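Local coordinates for protein carbohydrate kinase, FGGY (Rhodospirillum rubrum, PDB 3IFR) that probably phosphorylates D-xylulose at the expense of ATP, as a member of the FGGY family of carbohydrate kinases, at residues F126-T140 and G185-L199. Sequence-based numbering, arbitrary orientation.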
loop_
_atom_site.group_PDB
_atom_site.type_symbol
_atom_site.label_atom_id
_atom_site.label_comp_id
_atom_site.label_asym_id
_atom_site.label_seq_id
_atom_site.Cartn_x
_atom_site.Cartn_y
_atom_site.Cartn_z
ATOM N N PHE A 126 18.169 8.470 -10.800
ATOM C CA PHE A 126 17.478 7.186 -10.741
ATOM C C PHE A 126 16.026 7.373 -10.293
ATOM O O PHE A 126 15.084 6.823 -10.903
ATOM C CB PHE A 126 18.185 6.239 -9.773
ATOM C CG PHE A 126 17.509 4.913 -9.649
ATOM C CD1 PHE A 126 16.426 4.748 -8.805
ATOM C CD2 PHE A 126 17.929 3.839 -10.398
ATOM C CE1 PHE A 126 15.789 3.526 -8.705
ATOM C CE2 PHE A 126 17.295 2.618 -10.304
ATOM C CZ PHE A 126 16.226 2.453 -9.451
ATOM N N LEU A 127 15.857 8.131 -9.211
ATOM C CA LEU A 127 14.533 8.363 -8.650
ATOM C C LEU A 127 13.676 9.188 -9.645
ATOM O O LEU A 127 12.474 8.935 -9.798
ATOM C CB LEU A 127 14.657 8.981 -7.255
ATOM C CG LEU A 127 13.499 9.300 -6.295
ATOM C CD1 LEU A 127 13.295 10.796 -6.227
ATOM C CD2 LEU A 127 12.179 8.613 -6.644
ATOM N N ALA A 128 14.302 10.116 -10.370
ATOM C CA ALA A 128 13.602 10.869 -11.426
ATOM C C ALA A 128 13.267 9.971 -12.590
ATOM O O ALA A 128 12.470 10.297 -13.447
ATOM C CB ALA A 128 14.446 12.030 -11.926
ATOM N N ARG A 129 13.904 8.836 -12.648
ATOM C CA ARG A 129 13.720 8.023 -13.815
ATOM C C ARG A 129 12.626 6.987 -13.601
ATOM O O ARG A 129 11.805 6.748 -14.477
ATOM C CB ARG A 129 15.035 7.346 -14.134
ATOM C CG ARG A 129 14.984 6.471 -15.300
ATOM C CD ARG A 129 16.356 6.498 -15.870
ATOM N NE ARG A 129 16.392 5.828 -17.140
ATOM C CZ ARG A 129 17.104 4.739 -17.362
ATOM N NH1 ARG A 129 17.841 4.235 -16.386
ATOM N NH2 ARG A 129 17.089 4.179 -18.558
ATOM N N THR A 130 12.642 6.348 -12.442
ATOM C CA THR A 130 11.716 5.279 -12.159
ATOM C C THR A 130 10.630 5.775 -11.201
ATOM O O THR A 130 9.725 5.029 -10.848
ATOM C CB THR A 130 12.438 4.192 -11.420
ATOM O OG1 THR A 130 12.768 4.702 -10.125
ATOM C CG2 THR A 130 13.726 3.846 -12.141
ATOM N N GLY A 131 10.761 7.021 -10.756
ATOM C CA GLY A 131 9.870 7.579 -9.757
ATOM C C GLY A 131 9.897 6.871 -8.411
ATOM O O GLY A 131 9.022 7.072 -7.578
ATOM N N ASN A 132 10.908 6.049 -8.199
ATOM C CA ASN A 132 11.092 5.315 -6.943
ATOM C C ASN A 132 12.558 5.394 -6.540
ATOM O O ASN A 132 13.413 5.534 -7.410
ATOM C CB ASN A 132 10.693 3.868 -7.140
ATOM C CG ASN A 132 9.208 3.703 -7.207
ATOM O OD1 ASN A 132 8.565 3.387 -6.203
ATOM N ND2 ASN A 132 8.627 3.993 -8.377
ATOM N N GLY A 133 12.851 5.310 -5.247
ATOM C CA GLY A 133 14.183 5.589 -4.768
ATOM C C GLY A 133 15.054 4.353 -4.700
ATOM O O GLY A 133 14.576 3.217 -4.797
ATOM N N VAL A 134 16.353 4.572 -4.536
ATOM C CA VAL A 134 17.259 3.484 -4.321
ATOM C C VAL A 134 17.104 2.966 -2.905
ATOM O O VAL A 134 17.589 3.563 -1.959
ATOM C CB VAL A 134 18.656 3.914 -4.526
ATOM C CG1 VAL A 134 19.554 2.708 -4.305
ATOM C CG2 VAL A 134 18.815 4.414 -5.950
ATOM N N THR A 135 16.389 1.862 -2.758
ATOM C CA THR A 135 16.086 1.345 -1.432
ATOM C C THR A 135 16.101 -0.194 -1.453
ATOM O O THR A 135 16.198 -0.799 -2.532
ATOM C CB THR A 135 14.708 1.897 -0.856
ATOM O OG1 THR A 135 13.585 1.197 -1.429
ATOM C CG2 THR A 135 14.541 3.407 -1.102
ATOM N N GLN A 136 16.015 -0.810 -0.270
ATOM C CA GLN A 136 15.894 -2.257 -0.184
ATOM C C GLN A 136 14.604 -2.774 -0.801
ATOM O O GLN A 136 14.439 -3.947 -0.966
ATOM C CB GLN A 136 15.949 -2.744 1.259
ATOM C CG GLN A 136 17.249 -2.461 1.967
ATOM C CD GLN A 136 17.380 -3.256 3.266
ATOM O OE1 GLN A 136 17.749 -2.695 4.318
ATOM N NE2 GLN A 136 17.065 -4.568 3.206
ATOM N N GLN A 137 13.667 -1.909 -1.141
ATOM C CA GLN A 137 12.448 -2.427 -1.725
ATOM C C GLN A 137 12.602 -2.727 -3.223
ATOM O O GLN A 137 11.839 -3.494 -3.800
ATOM C CB GLN A 137 11.339 -1.450 -1.474
ATOM C CG GLN A 137 10.118 -2.088 -0.957
ATOM C CD GLN A 137 9.577 -1.322 0.228
ATOM O OE1 GLN A 137 10.010 -1.545 1.368
ATOM N NE2 GLN A 137 8.642 -0.396 -0.031
ATOM N N LEU A 138 13.619 -2.140 -3.842
ATOM C CA LEU A 138 13.895 -2.457 -5.245
ATOM C C LEU A 138 14.191 -3.950 -5.409
ATOM O O LEU A 138 15.059 -4.516 -4.715
ATOM C CB LEU A 138 15.091 -1.678 -5.779
ATOM C CG LEU A 138 15.013 -0.171 -5.760
ATOM C CD1 LEU A 138 16.348 0.404 -6.234
ATOM C CD2 LEU A 138 13.832 0.300 -6.622
ATOM N N VAL A 139 13.453 -4.579 -6.314
ATOM C CA VAL A 139 13.783 -5.922 -6.789
ATOM C C VAL A 139 15.299 -6.042 -7.078
ATOM O O VAL A 139 15.942 -7.027 -6.708
ATOM C CB VAL A 139 12.986 -6.215 -8.035
ATOM C CG1 VAL A 139 13.453 -7.549 -8.686
ATOM C CG2 VAL A 139 11.505 -6.256 -7.647
ATOM N N THR A 140 15.854 -4.999 -7.696
ATOM C CA THR A 140 17.295 -4.878 -7.968
ATOM C C THR A 140 18.197 -5.059 -6.729
ATOM O O THR A 140 19.215 -5.750 -6.788
ATOM C CB THR A 140 17.581 -3.517 -8.597
ATOM O OG1 THR A 140 16.968 -3.465 -9.895
ATOM C CG2 THR A 140 19.072 -3.253 -8.698
ATOM N N GLY A 185 9.736 -1.980 -8.584
ATOM C CA GLY A 185 10.913 -2.823 -8.600
ATOM C C GLY A 185 12.214 -2.229 -9.133
ATOM O O GLY A 185 13.280 -2.744 -8.816
ATOM N N GLY A 186 12.144 -1.191 -9.971
ATOM C CA GLY A 186 13.342 -0.516 -10.459
ATOM C C GLY A 186 13.600 -0.812 -11.916
ATOM O O GLY A 186 14.637 -0.446 -12.445
ATOM N N PHE A 187 12.657 -1.445 -12.598
ATOM C CA PHE A 187 12.927 -1.817 -13.973
ATOM C C PHE A 187 12.354 -0.907 -15.050
ATOM O O PHE A 187 12.753 -1.001 -16.226
ATOM C CB PHE A 187 12.474 -3.244 -14.235
ATOM C CG PHE A 187 13.118 -4.256 -13.336
ATOM C CD1 PHE A 187 14.469 -4.169 -13.026
ATOM C CD2 PHE A 187 12.378 -5.311 -12.800
ATOM C CE1 PHE A 187 15.070 -5.103 -12.178
ATOM C CE2 PHE A 187 12.997 -6.279 -11.972
ATOM C CZ PHE A 187 14.336 -6.158 -11.671
ATOM N N ILE A 188 11.431 -0.030 -14.678
ATOM C CA ILE A 188 10.756 0.793 -15.681
ATOM C C ILE A 188 11.161 2.265 -15.662
ATOM O O ILE A 188 11.295 2.867 -14.599
ATOM C CB ILE A 188 9.235 0.704 -15.557
ATOM C CG1 ILE A 188 8.773 -0.669 -16.039
ATOM C CG2 ILE A 188 8.571 1.822 -16.369
ATOM C CD1 ILE A 188 7.350 -0.950 -15.713
ATOM N N ASP A 189 11.363 2.812 -16.858
ATOM C CA ASP A 189 11.538 4.239 -17.084
ATOM C C ASP A 189 10.171 4.867 -17.322
ATOM O O ASP A 189 9.494 4.505 -18.278
ATOM C CB ASP A 189 12.395 4.458 -18.338
ATOM C CG ASP A 189 12.832 5.901 -18.507
ATOM O OD1 ASP A 189 14.044 6.130 -18.547
ATOM O OD2 ASP A 189 11.976 6.806 -18.564
ATOM N N LEU A 190 9.774 5.779 -16.426
ATOM C CA LEU A 190 8.534 6.560 -16.533
ATOM C C LEU A 190 8.385 7.145 -17.927
ATOM O O LEU A 190 7.339 6.991 -18.557
ATOM C CB LEU A 190 8.561 7.715 -15.540
ATOM C CG LEU A 190 7.720 7.712 -14.259
ATOM C CD1 LEU A 190 7.250 6.329 -13.846
ATOM C CD2 LEU A 190 8.486 8.413 -13.114
ATOM N N ALA A 191 9.435 7.796 -18.421
ATOM C CA ALA A 191 9.463 8.333 -19.800
ATOM C C ALA A 191 8.990 7.351 -20.884
ATOM O O ALA A 191 8.306 7.747 -21.834
ATOM C CB ALA A 191 10.877 8.896 -20.164
ATOM N N SER A 192 9.358 6.079 -20.762
ATOM C CA SER A 192 8.982 5.124 -21.803
ATOM C C SER A 192 7.870 4.172 -21.386
ATOM O O SER A 192 7.149 3.641 -22.236
ATOM C CB SER A 192 10.205 4.332 -22.272
ATOM O OG SER A 192 10.528 3.305 -21.348
ATOM N N GLY A 193 7.760 3.940 -20.079
ATOM C CA GLY A 193 6.734 3.078 -19.520
ATOM C C GLY A 193 7.018 1.640 -19.830
ATOM O O GLY A 193 6.137 0.779 -19.779
ATOM N N THR A 194 8.266 1.353 -20.161
ATOM C CA THR A 194 8.603 -0.022 -20.473
ATOM C C THR A 194 9.832 -0.471 -19.687
ATOM O O THR A 194 10.531 0.352 -19.069
ATOM C CB THR A 194 8.826 -0.211 -21.989
ATOM O OG1 THR A 194 9.942 0.581 -22.408
ATOM C CG2 THR A 194 7.587 0.244 -22.765
ATOM N N VAL A 195 10.077 -1.778 -19.696
ATOM C CA VAL A 195 11.239 -2.317 -19.006
ATOM C C VAL A 195 12.458 -1.897 -19.813
ATOM O O VAL A 195 12.484 -2.082 -21.024
ATOM C CB VAL A 195 11.151 -3.839 -18.889
ATOM C CG1 VAL A 195 12.443 -4.402 -18.343
ATOM C CG2 VAL A 195 9.971 -4.201 -17.975
ATOM N N GLU A 196 13.430 -1.285 -19.149
ATOM C CA GLU A 196 14.658 -0.843 -19.801
ATOM C C GLU A 196 15.870 -1.771 -19.566
ATOM O O GLU A 196 16.118 -2.238 -18.435
ATOM C CB GLU A 196 14.991 0.554 -19.321
ATOM C CG GLU A 196 13.819 1.523 -19.441
ATOM C CD GLU A 196 13.701 2.082 -20.836
ATOM O OE1 GLU A 196 14.422 1.607 -21.742
ATOM O OE2 GLU A 196 12.883 2.991 -21.022
ATOM N N ALA A 197 16.627 -2.025 -20.631
ATOM C CA ALA A 197 17.768 -2.938 -20.564
ATOM C C ALA A 197 18.739 -2.446 -19.483
ATOM O O ALA A 197 19.040 -3.121 -18.503
ATOM C CB ALA A 197 18.447 -2.973 -21.896
ATOM N N ASP A 198 19.280 -1.285 -19.751
ATOM C CA ASP A 198 19.781 -0.371 -18.784
ATOM C C ASP A 198 19.430 -0.731 -17.326
ATOM O O ASP A 198 20.304 -0.994 -16.523
ATOM C CB ASP A 198 19.108 0.962 -19.172
ATOM C CG ASP A 198 19.787 2.125 -18.590
ATOM O OD1 ASP A 198 20.957 2.009 -18.190
ATOM O OD2 ASP A 198 19.154 3.167 -18.501
ATOM N N LEU A 199 18.148 -0.713 -16.979
ATOM C CA LEU A 199 17.725 -0.832 -15.589
ATOM C C LEU A 199 17.827 -2.253 -15.089
ATOM O O LEU A 199 18.232 -2.481 -13.955
ATOM C CB LEU A 199 16.302 -0.301 -15.406
ATOM C CG LEU A 199 16.316 1.234 -15.419
ATOM C CD1 LEU A 199 14.959 1.821 -15.713
ATOM C CD2 LEU A 199 16.939 1.810 -14.122
HETATM O O HOH W 1 17.189 -1.368 -11.588
#
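Segments 126-140 and 185-199 approach at two backbone points, Thr130 beside Asp189 and Leu138 beside Gly185 (CA to CA 5.0 Å and 4.5 Å respectively), and at the first Leu190 N gives an almost straight hydrogen bond to Arg129 O (3.0 Å), tying the last turn of helix 123-130 to the other backbone. Arg129 carries the polar side. With CG anti to the backbone N (chi1 179°) and the chain extended as far as NE, it reaches across Asp189, whose OD1 accepts from NE at 2.8 Å on its anti side; the bond is bent, the donor tilted out of the carboxylate plane, and guanidinium and carboxylate planes stand 78° apart. Asp198 forms a second salt bridge at the guanidinium edge, though the place of its OD2 is less sure, while Leu199 CD1 lies over one face. An alanine in place of Asp189 would probably leave NE without its carboxylate mate and the arginine less firmly fixed in rotation. Leu199 CD2 also meets Phe126 CE2 at 3.9 Å, joining the salt-bridge network to the apolar interior. At the second point Val139 CG1 presses on Phe187 CZ (3.4 Å), and Gly185 comes so close to Val139 CG2 that a beta carbon would clash. Gly186 closes helix 179-185 in a Schellman motif; a water accepts from Thr140 OG1 and donates to Gly186 O and Leu199 O. The contact thus ties helices 123-130 and 139-149 to the weakly bonded antiparallel pair 188-189 and 194-195 and to helix 197-201, with Trp181 of helix 179-185 against Val139 and Leu117 of helix 111-120 against Thr140.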